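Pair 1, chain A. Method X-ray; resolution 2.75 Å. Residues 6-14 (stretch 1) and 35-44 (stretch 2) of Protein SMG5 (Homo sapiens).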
# COMPACT_ATOMS: atom_id res chain seq x y z
N VAL A 6 -1.85 2.78 -2.99
CA VAL A 6 -0.56 2.10 -2.89
C VAL A 6 -0.08 1.94 -1.44
O VAL A 6 0.42 2.88 -0.85
CB VAL A 6 0.53 2.69 -3.83
CG1 VAL A 6 -0.10 3.12 -5.14
CG2 VAL A 6 1.27 3.84 -3.21
N PRO A 7 -0.27 0.73 -0.89
CA PRO A 7 0.20 0.34 0.43
C PRO A 7 1.68 0.52 0.71
O PRO A 7 2.55 0.22 -0.13
CB PRO A 7 -0.13 -1.15 0.48
CG PRO A 7 -1.28 -1.30 -0.39
CD PRO A 7 -1.04 -0.35 -1.51
N ASP A 8 1.93 1.02 1.92
CA ASP A 8 3.25 1.04 2.58
C ASP A 8 3.50 -0.40 3.04
O ASP A 8 2.55 -1.21 3.05
CB ASP A 8 3.10 2.00 3.77
CG ASP A 8 4.40 2.33 4.47
OD1 ASP A 8 5.20 1.41 4.76
OD2 ASP A 8 4.59 3.52 4.80
N THR A 9 4.74 -0.75 3.40
CA THR A 9 5.03 -2.04 4.03
C THR A 9 4.29 -2.06 5.36
O THR A 9 3.66 -3.05 5.75
CB THR A 9 6.56 -2.27 4.30
OG1 THR A 9 7.23 -2.62 3.08
CG2 THR A 9 6.79 -3.41 5.30
N GLN A 10 4.39 -0.95 6.08
CA GLN A 10 3.79 -0.86 7.38
C GLN A 10 2.27 -1.06 7.30
O GLN A 10 1.69 -1.70 8.18
CB GLN A 10 4.10 0.49 8.02
CG GLN A 10 5.02 0.43 9.20
CD GLN A 10 5.08 1.78 9.90
OE1 GLN A 10 5.01 1.87 11.14
NE2 GLN A 10 5.20 2.85 9.11
N ALA A 11 1.66 -0.49 6.26
CA ALA A 11 0.20 -0.60 6.06
C ALA A 11 -0.21 -2.04 5.87
O ALA A 11 -1.20 -2.48 6.44
CB ALA A 11 -0.23 0.23 4.86
N LEU A 12 0.55 -2.77 5.07
CA LEU A 12 0.28 -4.18 4.83
C LEU A 12 0.54 -5.02 6.05
O LEU A 12 -0.20 -5.95 6.32
CB LEU A 12 1.15 -4.69 3.67
CG LEU A 12 0.67 -4.16 2.33
CD1 LEU A 12 1.76 -4.31 1.30
CD2 LEU A 12 -0.64 -4.85 1.88
N CYS A 13 1.62 -4.71 6.76
CA CYS A 13 2.03 -5.51 7.93
C CYS A 13 1.11 -5.39 9.13
O CYS A 13 0.97 -6.35 9.88
CB CYS A 13 3.46 -5.16 8.35
SG CYS A 13 4.69 -5.98 7.31
N HIS A 14 0.48 -4.23 9.29
CA HIS A 14 -0.27 -3.88 10.48
C HIS A 14 -1.76 -3.65 10.26
O HIS A 14 -2.51 -3.56 11.23
CB HIS A 14 0.30 -2.61 11.06
CG HIS A 14 1.70 -2.76 11.55
ND1 HIS A 14 2.70 -1.86 11.25
CD2 HIS A 14 2.27 -3.71 12.33
CE1 HIS A 14 3.82 -2.24 11.83
NE2 HIS A 14 3.59 -3.37 12.49
N THR A 35 9.30 -2.44 -4.15
CA THR A 35 10.13 -2.18 -2.99
C THR A 35 9.42 -2.66 -1.72
O THR A 35 10.08 -3.03 -0.74
CB THR A 35 10.48 -0.68 -2.89
OG1 THR A 35 11.58 -0.51 -1.99
CG2 THR A 35 9.28 0.17 -2.44
N VAL A 36 8.08 -2.67 -1.77
CA VAL A 36 7.24 -3.14 -0.68
C VAL A 36 7.19 -4.67 -0.71
O VAL A 36 7.51 -5.33 0.27
CB VAL A 36 5.80 -2.54 -0.80
CG1 VAL A 36 4.93 -3.00 0.35
CG2 VAL A 36 5.86 -1.03 -0.82
N ILE A 37 6.80 -5.23 -1.85
CA ILE A 37 6.81 -6.67 -2.06
C ILE A 37 8.16 -7.32 -1.67
O ILE A 37 8.20 -8.33 -0.95
CB ILE A 37 6.44 -6.95 -3.54
CG1 ILE A 37 4.93 -7.15 -3.67
CG2 ILE A 37 7.16 -8.15 -4.12
CD1 ILE A 37 4.47 -8.57 -3.42
N ASP A 38 9.26 -6.75 -2.14
CA ASP A 38 10.59 -7.26 -1.78
C ASP A 38 10.92 -7.01 -0.30
O ASP A 38 11.58 -7.83 0.33
CB ASP A 38 11.66 -6.66 -2.71
CG ASP A 38 11.52 -7.15 -4.15
OD1 ASP A 38 10.67 -8.05 -4.39
OD2 ASP A 38 12.25 -6.63 -5.03
N GLY A 39 10.45 -5.89 0.25
CA GLY A 39 10.55 -5.62 1.67
C GLY A 39 9.85 -6.69 2.50
O GLY A 39 10.34 -7.10 3.56
N LEU A 40 8.71 -7.16 2.01
CA LEU A 40 7.94 -8.15 2.74
C LEU A 40 8.59 -9.54 2.67
O LEU A 40 8.60 -10.25 3.68
CB LEU A 40 6.49 -8.19 2.26
CG LEU A 40 5.73 -6.87 2.38
CD1 LEU A 40 4.42 -6.95 1.66
CD2 LEU A 40 5.49 -6.49 3.81
N ASP A 41 9.11 -9.94 1.50
CA ASP A 41 9.91 -11.17 1.38
C ASP A 41 11.06 -11.19 2.41
O ASP A 41 11.30 -12.20 3.06
CB ASP A 41 10.53 -11.34 -0.04
CG ASP A 41 9.48 -11.56 -1.14
OD1 ASP A 41 8.57 -12.41 -0.96
OD2 ASP A 41 9.59 -10.87 -2.20
N LEU A 42 11.77 -10.06 2.53
CA LEU A 42 12.78 -9.90 3.59
C LEU A 42 12.17 -10.13 4.98
O LEU A 42 12.77 -10.81 5.81
CB LEU A 42 13.39 -8.49 3.59
CG LEU A 42 14.53 -8.10 2.65
CD1 LEU A 42 14.89 -6.64 2.91
CD2 LEU A 42 15.74 -9.01 2.82
N LEU A 43 11.01 -9.54 5.23
CA LEU A 43 10.45 -9.52 6.60
C LEU A 43 9.72 -10.83 7.00
O LEU A 43 9.63 -11.14 8.19
CB LEU A 43 9.57 -8.28 6.79
CG LEU A 43 10.31 -6.94 6.75
CD1 LEU A 43 9.36 -5.80 6.45
CD2 LEU A 43 11.05 -6.68 8.05
N LYS A 44 9.24 -11.61 6.03
CA LYS A 44 8.53 -12.86 6.28
C LYS A 44 9.49 -13.95 6.75
O LYS A 44 10.24 -13.83 7.72
CB LYS A 44 7.80 -13.32 5.02

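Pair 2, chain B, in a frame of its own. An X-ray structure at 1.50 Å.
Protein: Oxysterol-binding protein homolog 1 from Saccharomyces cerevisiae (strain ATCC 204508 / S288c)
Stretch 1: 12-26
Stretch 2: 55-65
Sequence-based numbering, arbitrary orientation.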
# COMPACT_ATOMS: atom_id res chain seq x y z
N ALA B 12 -11.49 27.44 -12.46
CA ALA B 12 -10.27 27.24 -13.24
C ALA B 12 -10.20 25.81 -13.78
O ALA B 12 -9.80 25.58 -14.92
CB ALA B 12 -9.05 27.54 -12.38
N LEU B 13 -10.59 24.84 -12.95
CA LEU B 13 -10.54 23.45 -13.37
C LEU B 13 -11.51 23.17 -14.52
O LEU B 13 -11.17 22.45 -15.46
CB LEU B 13 -10.84 22.53 -12.19
CG LEU B 13 -9.75 22.49 -11.10
CD1 LEU B 13 -10.27 21.75 -9.88
CD2 LEU B 13 -8.49 21.82 -11.63
N ARG B 14 -12.70 23.76 -14.46
CA ARG B 14 -13.69 23.55 -15.52
C ARG B 14 -13.20 24.11 -16.84
O ARG B 14 -13.48 23.55 -17.90
CB ARG B 14 -15.03 24.18 -15.16
CG ARG B 14 -15.74 23.56 -13.98
CD ARG B 14 -17.21 23.94 -13.96
NE ARG B 14 -17.85 23.56 -12.70
CZ ARG B 14 -17.79 24.28 -11.59
NH1 ARG B 14 -18.41 23.86 -10.49
NH2 ARG B 14 -17.14 25.44 -11.58
N GLN B 15 -12.47 25.22 -16.78
CA GLN B 15 -11.95 25.84 -17.99
C GLN B 15 -10.95 24.93 -18.70
O GLN B 15 -10.71 25.07 -19.90
CB GLN B 15 -11.32 27.20 -17.67
CG GLN B 15 -12.34 28.33 -17.71
CD GLN B 15 -11.73 29.67 -17.37
OE1 GLN B 15 -10.66 30.02 -17.87
NE2 GLN B 15 -12.42 30.44 -16.54
N GLY B 16 -10.36 24.00 -17.94
CA GLY B 16 -9.44 23.03 -18.52
C GLY B 16 -8.03 23.38 -18.95
O GLY B 16 -7.42 22.60 -19.68
N SER B 17 -7.49 24.51 -18.52
CA SER B 17 -6.12 24.88 -18.90
C SER B 17 -5.17 24.70 -17.73
O SER B 17 -5.30 25.38 -16.71
CB SER B 17 -6.07 26.33 -19.37
OG SER B 17 -4.73 26.77 -19.49
N PHE B 18 -4.19 23.80 -17.85
CA PHE B 18 -3.26 23.62 -16.75
C PHE B 18 -2.38 24.86 -16.57
O PHE B 18 -2.16 25.29 -15.44
CB PHE B 18 -2.36 22.39 -16.95
CG PHE B 18 -1.43 22.15 -15.80
CD1 PHE B 18 -1.93 21.77 -14.56
CD2 PHE B 18 -0.06 22.36 -15.93
CE1 PHE B 18 -1.08 21.60 -13.46
CE2 PHE B 18 0.79 22.20 -14.84
CZ PHE B 18 0.28 21.82 -13.61
N PRO B 19 -1.86 25.44 -17.66
CA PRO B 19 -1.03 26.64 -17.49
C PRO B 19 -1.76 27.72 -16.69
O PRO B 19 -1.17 28.38 -15.83
CB PRO B 19 -0.74 27.06 -18.92
CG PRO B 19 -0.65 25.75 -19.63
CD PRO B 19 -1.84 24.99 -19.06
N ASN B 20 -3.05 27.90 -16.98
CA ASN B 20 -3.86 28.89 -16.29
C ASN B 20 -4.04 28.53 -14.81
O ASN B 20 -3.98 29.39 -13.93
CB ASN B 20 -5.23 29.01 -16.96
CG ASN B 20 -6.17 29.95 -16.24
OD1 ASN B 20 -5.92 31.16 -16.16
ND2 ASN B 20 -7.26 29.41 -15.72
N LEU B 21 -4.25 27.24 -14.54
CA LEU B 21 -4.41 26.76 -13.18
C LEU B 21 -3.13 27.01 -12.38
O LEU B 21 -3.17 27.49 -11.25
CB LEU B 21 -4.72 25.25 -13.18
CG LEU B 21 -4.73 24.57 -11.81
CD1 LEU B 21 -5.89 25.08 -10.98
CD2 LEU B 21 -4.82 23.06 -11.99
N GLN B 22 -2.00 26.67 -12.99
CA GLN B 22 -0.69 26.84 -12.36
C GLN B 22 -0.46 28.29 -11.95
O GLN B 22 0.00 28.57 -10.84
CB GLN B 22 0.39 26.38 -13.34
CG GLN B 22 1.79 26.32 -12.78
CD GLN B 22 2.73 25.56 -13.69
OE1 GLN B 22 2.83 25.87 -14.88
NE2 GLN B 22 3.42 24.57 -13.15
N ASP B 23 -0.81 29.22 -12.84
CA ASP B 23 -0.64 30.63 -12.55
C ASP B 23 -1.60 31.09 -11.46
O ASP B 23 -1.24 31.88 -10.60
CB ASP B 23 -0.85 31.46 -13.82
CG ASP B 23 0.35 31.42 -14.75
OD1 ASP B 23 1.45 31.81 -14.32
OD2 ASP B 23 0.19 30.99 -15.92
N LEU B 24 -2.83 30.58 -11.50
CA LEU B 24 -3.84 30.93 -10.52
C LEU B 24 -3.39 30.53 -9.11
O LEU B 24 -3.48 31.32 -8.17
CB LEU B 24 -5.16 30.22 -10.87
CG LEU B 24 -6.39 30.39 -9.98
CD1 LEU B 24 -6.21 29.60 -8.70
CD2 LEU B 24 -6.63 31.86 -9.69
N LEU B 25 -2.88 29.31 -8.98
CA LEU B 25 -2.40 28.83 -7.69
C LEU B 25 -1.20 29.63 -7.22
O LEU B 25 -1.10 30.03 -6.06
CB LEU B 25 -2.03 27.35 -7.79
CG LEU B 25 -3.12 26.29 -7.60
CD1 LEU B 25 -4.44 26.72 -8.22
CD2 LEU B 25 -2.64 24.97 -8.17
N LYS B 26 -0.28 29.88 -8.14
CA LYS B 26 0.94 30.62 -7.85
C LYS B 26 0.69 32.04 -7.35
O LYS B 26 1.42 32.54 -6.49
CB LYS B 26 1.83 30.64 -9.10
CG LYS B 26 3.24 31.16 -8.89
CD LYS B 26 4.09 30.92 -10.14
CE LYS B 26 5.52 31.40 -9.96
NZ LYS B 26 6.35 31.14 -11.17
N ALA B 55 -6.04 15.81 -19.43
CA ALA B 55 -4.76 16.50 -19.51
C ALA B 55 -4.44 17.25 -18.22
O ALA B 55 -3.30 17.22 -17.75
CB ALA B 55 -4.77 17.48 -20.69
N VAL B 56 -5.44 17.91 -17.65
CA VAL B 56 -5.26 18.66 -16.42
C VAL B 56 -5.01 17.73 -15.23
O VAL B 56 -4.13 17.98 -14.41
CB VAL B 56 -6.48 19.56 -16.14
CG1 VAL B 56 -6.38 20.19 -14.76
CG2 VAL B 56 -6.56 20.64 -17.21
N ILE B 57 -5.79 16.66 -15.14
CA ILE B 57 -5.61 15.71 -14.06
C ILE B 57 -4.19 15.14 -14.10
O ILE B 57 -3.53 15.01 -13.07
CB ILE B 57 -6.66 14.59 -14.16
CG1 ILE B 57 -8.04 15.18 -13.86
CG2 ILE B 57 -6.32 13.44 -13.20
CD1 ILE B 57 -9.19 14.31 -14.26
N LYS B 58 -3.73 14.80 -15.30
CA LYS B 58 -2.39 14.25 -15.42
C LYS B 58 -1.32 15.24 -14.98
O LYS B 58 -0.38 14.87 -14.28
CB LYS B 58 -2.10 13.83 -16.86
CG LYS B 58 -0.71 13.29 -17.01
CD LYS B 58 -0.32 13.05 -18.44
CE LYS B 58 1.17 12.78 -18.53
NZ LYS B 58 1.65 12.72 -19.91
N GLU B 59 -1.45 16.50 -15.40
CA GLU B 59 -0.47 17.51 -15.02
C GLU B 59 -0.44 17.72 -13.51
O GLU B 59 0.62 17.89 -12.93
CB GLU B 59 -0.77 18.84 -15.71
CG GLU B 59 -0.64 18.83 -17.23
CD GLU B 59 0.75 18.44 -17.71
OE1 GLU B 59 1.75 18.84 -17.07
OE2 GLU B 59 0.84 17.74 -18.74
N ILE B 60 -1.61 17.72 -12.88
CA ILE B 60 -1.68 17.90 -11.43
C ILE B 60 -0.91 16.78 -10.73
O ILE B 60 -0.10 17.04 -9.84
CB ILE B 60 -3.15 17.88 -10.95
CG1 ILE B 60 -3.85 19.17 -11.37
CG2 ILE B 60 -3.20 17.72 -9.43
CD1 ILE B 60 -5.34 19.16 -11.09
N VAL B 61 -1.15 15.55 -11.15
CA VAL B 61 -0.49 14.40 -10.54
C VAL B 61 1.02 14.37 -10.79
O VAL B 61 1.80 14.15 -9.87
CB VAL B 61 -1.13 13.08 -11.02
CG1 VAL B 61 -0.29 11.89 -10.56
CG2 VAL B 61 -2.54 12.96 -10.46
N HIS B 62 1.43 14.59 -12.04
CA HIS B 62 2.85 14.56 -12.35
C HIS B 62 3.64 15.72 -11.77
O HIS B 62 4.84 15.60 -11.51
CB HIS B 62 3.05 14.49 -13.87
CG HIS B 62 2.69 13.16 -14.45
ND1 HIS B 62 3.23 11.97 -14.01
CD2 HIS B 62 1.84 12.83 -15.45
CE1 HIS B 62 2.73 10.97 -14.70
NE2 HIS B 62 1.89 11.46 -15.59
N HIS B 63 2.97 16.85 -11.55
CA HIS B 63 3.64 18.03 -10.99
C HIS B 63 3.73 18.05 -9.47
O HIS B 63 4.78 18.38 -8.92
CB HIS B 63 2.91 19.32 -11.39
CG HIS B 63 3.32 19.86 -12.73
ND1 HIS B 63 2.88 19.31 -13.92
CD2 HIS B 63 4.11 20.90 -13.06
CE1 HIS B 63 3.39 20.00 -14.93
NE2 HIS B 63 4.14 20.97 -14.43
N TRP B 64 2.65 17.69 -8.80
CA TRP B 64 2.60 17.82 -7.34
C TRP B 64 2.44 16.62 -6.41
O TRP B 64 2.18 16.81 -5.22
CB TRP B 64 1.53 18.87 -7.02
CG TRP B 64 1.77 20.14 -7.78
CD1 TRP B 64 2.96 20.81 -7.88
CD2 TRP B 64 0.82 20.89 -8.55
NE1 TRP B 64 2.81 21.93 -8.65
CE2 TRP B 64 1.51 22.01 -9.08
CE3 TRP B 64 -0.54 20.74 -8.84
CZ2 TRP B 64 0.88 22.97 -9.88
CZ3 TRP B 64 -1.17 21.69 -9.64
CH2 TRP B 64 -0.45 22.79 -10.15
N VAL B 65 2.63 15.41 -6.92
CA VAL B 65 2.48 14.23 -6.08
C VAL B 65 3.81 13.61 -5.60
O VAL B 65 3.95 13.30 -4.42
CB VAL B 65 1.63 13.15 -6.80
CG1 VAL B 65 1.66 11.83 -6.04
CG2 VAL B 65 0.19 13.64 -6.92
O HOH W 1 5.09 23.44 -15.95

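Superposing N, CA and C of 14 central residues brings pair 2 onto pair 1 with an RMSD of 0.9 Å. In each pair a helix start packs against a second helix. The axes of helices 9-14 and 35-43 in pair 1 approach to 10.2 Å and cross at -51°; those of helices 18-26 and 55-64 in pair 2 approach to 10.4 Å and cross at -46°. The nearest CA atoms also correspond: A:Thr9 and A:Val36 lie 5.3 Å apart, B:Phe18 and B:Val56 5.4 Å.

The residue before the first helix matches as well. A:Asp8 and B:Ser17 are both N-caps, yet they satisfy different amides: A:Asp8 OD1 accepts from A:Gln10 N at 2.8 Å, whereas B:Ser17 OG accepts from B:Asn20 N at 3.2 Å.

A marked change in side chain falls at A:Thr9 = B:Phe18. The threonine places OG1 3.6 Å from A:Val36 CG1 and CG2 3.7 Å from A:Leu43 CD1, and 65 Å² of the residue is covered. The phenylalanine, with chi1 t, has 116 Å² covered and fits as a knob among B:Val56, B:Glu59, B:Ile60 and B:His63.

The matched position on the other helix, A:Gly39 = B:Glu59, also differs. Glycine offers no side chain to A:Thr9; an ideal CB there would lie 3.4 Å from A:Thr9 OG1. In pair 2, B:Glu59 CB sits over one face of the B:Phe18 ring, 3.3 Å from its centroid and 11° off the normal, a CH-pi contact.

A:Val36 = B:Val56 is valine in both pairs, with chi1 t in each, and is heavily covered in both pairs, by 67 and 83 Å². A:Leu12 = B:Leu21 keeps its residue but not its rotamer. With chi1 m, A:Leu12 CD1 reaches A:Val36 CG1 at 3.6 Å and A:Leu40 CD1 at 3.8 Å; with chi1 t, B:Leu21 CD2 stands 4.3 Å from B:Val56 CG1 and 4.0 Å from B:Ile60 CD1, a looser fit. A:Leu40 has more of its surface covered than B:Ile60, 51 against 24 Å², and A:Cys13 SG touches A:Leu40 CD2 at 3.6 Å.

At A:Cys13 = B:Gln22 and A:Leu43 = B:His63, pair 2 turns polar: B:Gln22 NE2 lies 3.7 Å from B:His63 CD2, and a water lies 3.1 Å from B:His63 NE2. The imidazole also meets B:Phe18 obliquely, with centroids 4.6 Å apart and planes at 47°. At A:Lys44 = B:Trp64, B:Trp64 CH2 lies 3.6 Å from B:Phe18 CE1 and 3.7 Å from B:Leu25 CD2, while the A:Lys44 side chain is not modelled past CB and none of that residue is covered. Neither pair has a hydrogen bond across the stretches; side-chain packing dominates both contacts, burying 291 Å² in pair 1 and 482 Å² in pair 2.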